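Local coordinates for DUF5063 domain-containing protein (Bacteroides fragilis, PDB 3NRH) that is of unknown function, a predominantly alpha-helical protein whose chain belongs almost entirely to a single uncharacterised sequence family, at residues E68-L79 and A117-F128. Sequence-based numbering, arbitrary orientation.
Sequences ETYVTEEIYEVL and ADIYQDIKDFIF
Y70 and V71 lie against D125 and Q121 where the extended residues 68-72 run along helix 117-128; the chain then turns into helix 73-79, whose axis passes 10.0 Å from that of 117-128 with 139° between their N-to-C directions, nearer antiparallel than parallel. D125 fastens the extended part. Its carboxylate oxygen OD1 accepts two successive backbone amides: V71 N at 2.9 Å, almost straight (176°) and nearly along the C-O axis, and Y70 N from above the carboxylate plane. A carboxylate suits this place because one oxygen can take both N-H groups, while OD2 receives a water that also donates to V71 O. The Y70 ring has K124 over one face and turns its edge to F128. K124, bent at its second torsion, lays CE 3.6 Å from the ring centroid, and its NZ makes a cation-pi contact while salt-bridged to E28 of helix 11-28. The pair with F128 is T-shaped, centroids 5.4 Å apart, with Y70 CD1 above the F128 ring. Branched V71 fits between Y120, Q121 and K124. In the helix itself, L79 sets CD2 over a face of the Y120 ring, 3.6 Å from its centroid; K124 CB lies over the opposite face, and the Y120 hydroxyl bonds E28. Y76, its CG anti to the backbone N (chi1 178°), reaches past A117, whose small CB touches CE1 at 3.4 Å, and donates its OH to D118 OD1 at 2.6 Å. T72, the N-cap of the helix that starts at E73, accepts from I75 N through OG1. This is a roughly antiparallel helix pair within the predominantly helical DUF5063 domain, where the 68-72 lead-in and helix 73-87 pack on helix 112-131.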
ATOM      1  N   GLU A  68      -7.663  -3.662 -28.019  1.00 19.52           N
ATOM      2  CA  GLU A  68      -6.495  -4.432 -28.438  1.00 25.29           C
ATOM      3  C   GLU A  68      -5.786  -4.928 -27.185  1.00 24.43           C
ATOM      4  O   GLU A  68      -5.858  -4.297 -26.133  1.00 24.91           O
ATOM      5  CB  GLU A  68      -5.522  -3.558 -29.244  1.00 24.85           C
ATOM      6  CG  GLU A  68      -5.857  -3.401 -30.720  1.00 39.01           C
ATOM      7  CD  GLU A  68      -4.831  -2.554 -31.458  1.00 48.46           C
ATOM      8  OE1 GLU A  68      -3.618  -2.828 -31.317  1.00 43.27           O
ATOM      9  OE2 GLU A  68      -5.234  -1.618 -32.183  1.00 43.96           O
ATOM     10  N   THR A  69      -5.110  -6.062 -27.298  1.00 23.50           N
ATOM     11  CA  THR A  69      -4.374  -6.624 -26.176  1.00 23.21           C
ATOM     12  C   THR A  69      -2.889  -6.465 -26.479  1.00 24.10           C
ATOM     13  O   THR A  69      -2.488  -6.433 -27.641  1.00 25.21           O
ATOM     14  CB  THR A  69      -4.704  -8.123 -25.986  1.00 32.02           C
ATOM     15  OG1 THR A  69      -6.086  -8.266 -25.635  1.00 35.97           O
ATOM     16  CG2 THR A  69      -3.852  -8.726 -24.882  1.00 34.95           C
ATOM     17  N   TYR A  70      -2.075  -6.344 -25.440  1.00 14.88           N
ATOM     18  CA  TYR A  70      -0.644  -6.194 -25.639  1.00 16.23           C
ATOM     19  C   TYR A  70       0.130  -7.418 -25.177  1.00 14.97           C
ATOM     20  O   TYR A  70       0.935  -7.975 -25.922  1.00 17.91           O
ATOM     21  CB  TYR A  70      -0.106  -4.975 -24.876  1.00 12.99           C
ATOM     22  CG  TYR A  70       1.400  -4.830 -24.994  1.00 14.68           C
ATOM     23  CD1 TYR A  70       1.974  -4.068 -26.011  1.00 16.40           C
ATOM     24  CD2 TYR A  70       2.251  -5.488 -24.108  1.00 10.94           C
ATOM     25  CE1 TYR A  70       3.362  -3.967 -26.141  1.00 15.95           C
ATOM     26  CE2 TYR A  70       3.636  -5.397 -24.232  1.00 14.14           C
ATOM     27  CZ  TYR A  70       4.186  -4.634 -25.245  1.00 14.69           C
ATOM     28  OH  TYR A  70       5.562  -4.522 -25.340  1.00 13.95           O
ATOM     29  N   VAL A  71      -0.119  -7.826 -23.935  1.00 13.71           N
ATOM     30  CA  VAL A  71       0.596  -8.946 -23.341  1.00 16.43           C
ATOM     31  C   VAL A  71       0.351 -10.313 -23.969  1.00 17.22           C
ATOM     32  O   VAL A  71      -0.765 -10.830 -23.964  1.00 24.05           O
ATOM     33  CB  VAL A  71       0.313  -9.029 -21.824  1.00 17.30           C
ATOM     34  CG1 VAL A  71       1.100 -10.174 -21.205  1.00 14.15           C
ATOM     35  CG2 VAL A  71       0.693  -7.713 -21.158  1.00 18.12           C
ATOM     36  N   THR A  72       1.422 -10.888 -24.504  1.00 17.44           N
ATOM     37  CA  THR A  72       1.389 -12.206 -25.119  1.00 20.55           C
ATOM     38  C   THR A  72       2.077 -13.157 -24.142  1.00 23.39           C
ATOM     39  O   THR A  72       2.656 -12.717 -23.147  1.00 18.61           O
ATOM     40  CB  THR A  72       2.169 -12.220 -26.447  1.00 24.77           C
ATOM     41  OG1 THR A  72       3.550 -11.925 -26.195  1.00 21.66           O
ATOM     42  CG2 THR A  72       1.599 -11.186 -27.407  1.00 22.22           C
ATOM     43  N   GLU A  73       2.018 -14.455 -24.414  1.00 20.65           N
ATOM     44  CA  GLU A  73       2.661 -15.424 -23.531  1.00 23.16           C
ATOM     45  C   GLU A  73       4.162 -15.150 -23.432  1.00 16.29           C
ATOM     46  O   GLU A  73       4.756 -15.271 -22.360  1.00 18.85           O
ATOM     47  CB  GLU A  73       2.431 -16.848 -24.050  1.00 23.81           C
ATOM     48  CG  GLU A  73       2.986 -17.939 -23.144  1.00 33.34           C
ATOM     49  CD  GLU A  73       2.434 -17.867 -21.732  1.00 46.18           C
ATOM     50  OE1 GLU A  73       1.196 -17.817 -21.576  1.00 58.94           O
ATOM     51  OE2 GLU A  73       3.237 -17.866 -20.776  1.00 52.60           O
ATOM     52  N   GLU A  74       4.771 -14.777 -24.552  1.00 13.71           N
ATOM     53  CA  GLU A  74       6.206 -14.500 -24.588  1.00 20.35           C
ATOM     54  C   GLU A  74       6.566 -13.281 -23.737  1.00 18.05           C
ATOM     55  O   GLU A  74       7.544 -13.299 -22.987  1.00 17.47           O
ATOM     56  CB  GLU A  74       6.660 -14.277 -26.033  1.00 20.54           C
ATOM     57  CG  GLU A  74       8.163 -14.131 -26.210  1.00 33.15           C
ATOM     58  CD  GLU A  74       8.934 -15.362 -25.757  1.00 44.30           C
ATOM     59  OE1 GLU A  74       8.425 -16.487 -25.939  1.00 51.03           O
ATOM     60  OE2 GLU A  74      10.058 -15.204 -25.231  1.00 42.36           O
ATOM     61  N   ILE A  75       5.775 -12.220 -23.873  1.00 18.97           N
ATOM     62  CA  ILE A  75       5.990 -10.997 -23.107  1.00 15.99           C
ATOM     63  C   ILE A  75       5.897 -11.338 -21.621  1.00 12.98           C
ATOM     64  O   ILE A  75       6.751 -10.943 -20.828  1.00 12.16           O
ATOM     65  CB  ILE A  75       4.909  -9.932 -23.443  1.00 13.24           C
ATOM     66  CG1 ILE A  75       5.149  -9.360 -24.844  1.00 15.06           C
ATOM     67  CG2 ILE A  75       4.910  -8.818 -22.396  1.00 12.87           C
ATOM     68  CD1 ILE A  75       6.472  -8.625 -24.982  1.00 20.60           C
ATOM     69  N   TYR A  76       4.852 -12.079 -21.261  1.00 14.27           N
ATOM     70  CA  TYR A  76       4.614 -12.470 -19.872  1.00 14.03           C
ATOM     71  C   TYR A  76       5.735 -13.334 -19.304  1.00 15.51           C
ATOM     72  O   TYR A  76       6.236 -13.075 -18.210  1.00 14.20           O
ATOM     73  CB  TYR A  76       3.286 -13.231 -19.756  1.00 18.46           C
ATOM     74  CG  TYR A  76       2.980 -13.727 -18.352  1.00 19.85           C
ATOM     75  CD1 TYR A  76       2.296 -12.925 -17.438  1.00 17.40           C
ATOM     76  CD2 TYR A  76       3.400 -14.990 -17.934  1.00 22.19           C
ATOM     77  CE1 TYR A  76       2.036 -13.370 -16.142  1.00 20.15           C
ATOM     78  CE2 TYR A  76       3.149 -15.445 -16.641  1.00 18.65           C
ATOM     79  CZ  TYR A  76       2.467 -14.630 -15.752  1.00 19.94           C
ATOM     80  OH  TYR A  76       2.211 -15.072 -14.478  1.00 22.20           O
ATOM     81  N   GLU A  77       6.124 -14.367 -20.044  1.00 18.87           N
ATOM     82  CA  GLU A  77       7.176 -15.271 -19.590  1.00 16.69           C
ATOM     83  C   GLU A  77       8.542 -14.619 -19.448  1.00 15.56           C
ATOM     84  O   GLU A  77       9.260 -14.865 -18.475  1.00 15.26           O
ATOM     85  CB  GLU A  77       7.275 -16.477 -20.529  1.00 19.80           C
ATOM     86  CG  GLU A  77       6.175 -17.493 -20.315  1.00 26.42           C
ATOM     87  CD  GLU A  77       6.219 -18.097 -18.923  1.00 36.33           C
ATOM     88  OE1 GLU A  77       7.249 -18.709 -18.571  1.00 44.69           O
ATOM     89  OE2 GLU A  77       5.227 -17.959 -18.181  1.00 34.85           O
ATOM     90  N   VAL A  78       8.910 -13.792 -20.416  1.00 14.96           N
ATOM     91  CA  VAL A  78      10.196 -13.120 -20.362  1.00 16.19           C
ATOM     92  C   VAL A  78      10.264 -12.208 -19.141  1.00 15.29           C
ATOM     93  O   VAL A  78      11.279 -12.169 -18.445  1.00 14.48           O
ATOM     94  CB  VAL A  78      10.452 -12.299 -21.646  1.00 21.87           C
ATOM     95  CG1 VAL A  78      11.743 -11.513 -21.512  1.00 19.91           C
ATOM     96  CG2 VAL A  78      10.530 -13.237 -22.853  1.00 20.74           C
ATOM     97  N   LEU A  79       9.179 -11.483 -18.875  1.00 13.75           N
ATOM     98  CA  LEU A  79       9.144 -10.585 -17.724  1.00 12.21           C
ATOM     99  C   LEU A  79       9.220 -11.370 -16.423  1.00 12.20           C
ATOM    100  O   LEU A  79       9.990 -11.023 -15.525  1.00 12.30           O
ATOM    101  CB  LEU A  79       7.865  -9.746 -17.723  1.00 12.55           C
ATOM    102  CG  LEU A  79       7.662  -8.882 -16.468  1.00 16.04           C
ATOM    103  CD1 LEU A  79       8.776  -7.852 -16.356  1.00 15.41           C
ATOM    104  CD2 LEU A  79       6.313  -8.194 -16.534  1.00 17.87           C
ATOM    105  N   ALA A 117       4.102 -10.129 -12.578  1.00  9.96           N
ATOM    106  CA  ALA A 117       3.819 -10.332 -13.994  1.00 10.64           C
ATOM    107  C   ALA A 117       2.306 -10.367 -14.222  1.00 11.42           C
ATOM    108  O   ALA A 117       1.812  -9.850 -15.227  1.00 12.16           O
ATOM    109  CB  ALA A 117       4.472 -11.630 -14.483  1.00 12.21           C
ATOM    110  N   ASP A 118       1.568 -10.964 -13.287  1.00 12.98           N
ATOM    111  CA  ASP A 118       0.111 -11.027 -13.403  1.00 15.93           C
ATOM    112  C   ASP A 118      -0.502  -9.629 -13.345  1.00 13.24           C
ATOM    113  O   ASP A 118      -1.379  -9.298 -14.139  1.00 11.76           O
ATOM    114  CB  ASP A 118      -0.498 -11.886 -12.287  1.00 13.82           C
ATOM    115  CG  ASP A 118      -0.304 -13.371 -12.515  1.00 23.08           C
ATOM    116  OD1 ASP A 118       0.129 -13.762 -13.621  1.00 18.44           O
ATOM    117  OD2 ASP A 118      -0.595 -14.156 -11.586  1.00 21.79           O
ATOM    118  N   ILE A 119      -0.046  -8.812 -12.396  1.00 10.87           N
ATOM    119  CA  ILE A 119      -0.563  -7.449 -12.260  1.00 10.63           C
ATOM    120  C   ILE A 119      -0.216  -6.682 -13.536  1.00 11.38           C
ATOM    121  O   ILE A 119      -1.049  -5.965 -14.095  1.00 11.49           O
ATOM    122  CB  ILE A 119       0.063  -6.749 -11.031  1.00 13.78           C
ATOM    123  CG1 ILE A 119      -0.344  -7.497  -9.755  1.00 11.00           C
ATOM    124  CG2 ILE A 119      -0.372  -5.288 -10.965  1.00  8.58           C
ATOM    125  CD1 ILE A 119       0.398  -7.027  -8.513  1.00  9.76           C
ATOM    126  N   TYR A 120       1.016  -6.863 -13.999  1.00 12.48           N
ATOM    127  CA  TYR A 120       1.506  -6.219 -15.216  1.00 10.68           C
ATOM    128  C   TYR A 120       0.594  -6.528 -16.407  1.00  9.90           C
ATOM    129  O   TYR A 120       0.303  -5.650 -17.218  1.00 12.93           O
ATOM    130  CB  TYR A 120       2.934  -6.700 -15.511  1.00  8.30           C
ATOM    131  CG  TYR A 120       3.528  -6.193 -16.810  1.00  8.31           C
ATOM    132  CD1 TYR A 120       4.189  -4.963 -16.870  1.00 10.75           C
ATOM    133  CD2 TYR A 120       3.443  -6.952 -17.975  1.00  9.94           C
ATOM    134  CE1 TYR A 120       4.751  -4.503 -18.068  1.00  9.41           C
ATOM    135  CE2 TYR A 120       4.001  -6.505 -19.174  1.00 16.08           C
ATOM    136  CZ  TYR A 120       4.651  -5.280 -19.215  1.00 12.55           C
ATOM    137  OH  TYR A 120       5.184  -4.833 -20.408  1.00 13.31           O
ATOM    138  N   GLN A 121       0.142  -7.775 -16.520  1.00 10.53           N
ATOM    139  CA  GLN A 121      -0.728  -8.134 -17.630  1.00 15.65           C
ATOM    140  C   GLN A 121      -1.954  -7.228 -17.677  1.00 12.94           C
ATOM    141  O   GLN A 121      -2.324  -6.732 -18.738  1.00 13.32           O
ATOM    142  CB  GLN A 121      -1.167  -9.594 -17.527  1.00 17.81           C
ATOM    143  CG  GLN A 121      -1.867 -10.110 -18.778  1.00 24.48           C
ATOM    144  CD  GLN A 121      -2.244 -11.573 -18.668  1.00 35.09           C
ATOM    145  OE1 GLN A 121      -1.449 -12.397 -18.217  1.00 32.18           O
ATOM    146  NE2 GLN A 121      -3.458 -11.908 -19.094  1.00 44.38           N
ATOM    147  N   ASP A 122      -2.594  -7.011 -16.536  1.00 15.18           N
ATOM    148  CA  ASP A 122      -3.774  -6.148 -16.527  1.00 13.72           C
ATOM    149  C   ASP A 122      -3.441  -4.676 -16.730  1.00 10.39           C
ATOM    150  O   ASP A 122      -4.110  -3.986 -17.496  1.00 13.61           O
ATOM    151  CB  ASP A 122      -4.562  -6.317 -15.230  1.00 16.75           C
ATOM    152  CG  ASP A 122      -5.750  -7.252 -15.392  1.00 26.30           C
ATOM    153  OD1 ASP A 122      -6.618  -6.978 -16.255  1.00 29.26           O
ATOM    154  OD2 ASP A 122      -5.819  -8.258 -14.660  1.00 22.06           O
ATOM    155  N   ILE A 123      -2.403  -4.192 -16.060  1.00 10.51           N
ATOM    156  CA  ILE A 123      -2.036  -2.780 -16.183  1.00  9.66           C
ATOM    157  C   ILE A 123      -1.504  -2.425 -17.574  1.00 10.38           C
ATOM    158  O   ILE A 123      -1.913  -1.424 -18.163  1.00  8.98           O
ATOM    159  CB  ILE A 123      -0.981  -2.383 -15.128  1.00  9.53           C
ATOM    160  CG1 ILE A 123      -1.473  -2.774 -13.729  1.00 12.27           C
ATOM    161  CG2 ILE A 123      -0.724  -0.871 -15.186  1.00 11.35           C
ATOM    162  CD1 ILE A 123      -2.792  -2.135 -13.339  1.00 16.35           C
ATOM    163  N   LYS A 124      -0.600  -3.250 -18.100  1.00  8.82           N
ATOM    164  CA  LYS A 124      -0.013  -2.999 -19.418  1.00  9.26           C
ATOM    165  C   LYS A 124      -1.053  -3.022 -20.541  1.00 12.01           C
ATOM    166  O   LYS A 124      -1.013  -2.188 -21.450  1.00 11.88           O
ATOM    167  CB  LYS A 124       1.079  -4.031 -19.713  1.00 10.23           C
ATOM    168  CG  LYS A 124       1.791  -3.844 -21.056  1.00 15.65           C
ATOM    169  CD  LYS A 124       2.575  -2.538 -21.113  1.00 11.40           C
ATOM    170  CE  LYS A 124       3.365  -2.423 -22.416  1.00 13.76           C
ATOM    171  NZ  LYS A 124       4.231  -1.202 -22.442  1.00 13.89           N
ATOM    172  N   ASP A 125      -1.977  -3.976 -20.489  1.00 10.37           N
ATOM    173  CA  ASP A 125      -3.008  -4.060 -21.523  1.00 13.24           C
ATOM    174  C   ASP A 125      -3.837  -2.783 -21.531  1.00 14.32           C
ATOM    175  O   ASP A 125      -4.206  -2.270 -22.592  1.00 13.54           O
ATOM    176  CB  ASP A 125      -3.923  -5.269 -21.293  1.00 13.48           C
ATOM    177  CG  ASP A 125      -3.295  -6.575 -21.749  1.00 21.37           C
ATOM    178  OD1 ASP A 125      -2.243  -6.536 -22.423  1.00 19.57           O
ATOM    179  OD2 ASP A 125      -3.863  -7.647 -21.443  1.00 20.86           O
ATOM    180  N   PHE A 126      -4.114  -2.268 -20.337  1.00 11.43           N
ATOM    181  CA  PHE A 126      -4.890  -1.048 -20.195  1.00 11.20           C
ATOM    182  C   PHE A 126      -4.191   0.201 -20.756  1.00 12.39           C
ATOM    183  O   PHE A 126      -4.752   0.903 -21.597  1.00 13.33           O
ATOM    184  CB  PHE A 126      -5.229  -0.811 -18.721  1.00 12.70           C
ATOM    185  CG  PHE A 126      -5.684   0.588 -18.429  1.00 17.11           C
ATOM    186  CD1 PHE A 126      -6.838   1.098 -19.019  1.00 19.07           C
ATOM    187  CD2 PHE A 126      -4.934   1.415 -17.601  1.00 15.36           C
ATOM    188  CE1 PHE A 126      -7.235   2.417 -18.787  1.00 22.10           C
ATOM    189  CE2 PHE A 126      -5.321   2.735 -17.362  1.00 17.76           C
ATOM    190  CZ  PHE A 126      -6.475   3.235 -17.959  1.00 21.48           C
ATOM    191  N   ILE A 127      -2.974   0.484 -20.300  1.00 10.97           N
ATOM    192  CA  ILE A 127      -2.288   1.689 -20.766  1.00 12.83           C
ATOM    193  C   ILE A 127      -1.911   1.674 -22.242  1.00 12.69           C
ATOM    194  O   ILE A 127      -1.845   2.731 -22.876  1.00  8.21           O
ATOM    195  CB  ILE A 127      -1.034   2.010 -19.925  1.00 12.16           C
ATOM    196  CG1 ILE A 127      -0.020   0.871 -20.014  1.00 10.41           C
ATOM    197  CG2 ILE A 127      -1.450   2.294 -18.481  1.00 16.80           C
ATOM    198  CD1 ILE A 127       1.297   1.181 -19.317  1.00 20.05           C
ATOM    199  N   PHE A 128      -1.671   0.489 -22.793  1.00 10.74           N
ATOM    200  CA  PHE A 128      -1.346   0.393 -24.214  1.00  9.23           C
ATOM    201  C   PHE A 128      -2.539   0.912 -25.015  1.00 12.92           C
ATOM    202  O   PHE A 128      -2.407   1.813 -25.855  1.00  9.65           O
ATOM    203  CB  PHE A 128      -1.055  -1.056 -24.611  1.00  9.76           C
ATOM    204  CG  PHE A 128      -0.891  -1.251 -26.097  1.00 11.57           C
ATOM    205  CD1 PHE A 128       0.031  -0.492 -26.813  1.00 10.02           C
ATOM    206  CD2 PHE A 128      -1.665  -2.185 -26.781  1.00 17.40           C
ATOM    207  CE1 PHE A 128       0.179  -0.662 -28.195  1.00 17.69           C
ATOM    208  CE2 PHE A 128      -1.526  -2.362 -28.157  1.00 18.53           C
ATOM    209  CZ  PHE A 128      -0.600  -1.597 -28.864  1.00 15.45           C
TER
HETATM  210  O   HOH W   1      -6.180  -4.005 -23.316  1.00 42.98           O
HETATM  211  O   HOH W   2      -3.668  -4.031 -24.589  1.00 44.18           O
HETATM  212  O   HOH W   3      -2.922 -10.021 -22.220  1.00 26.28           O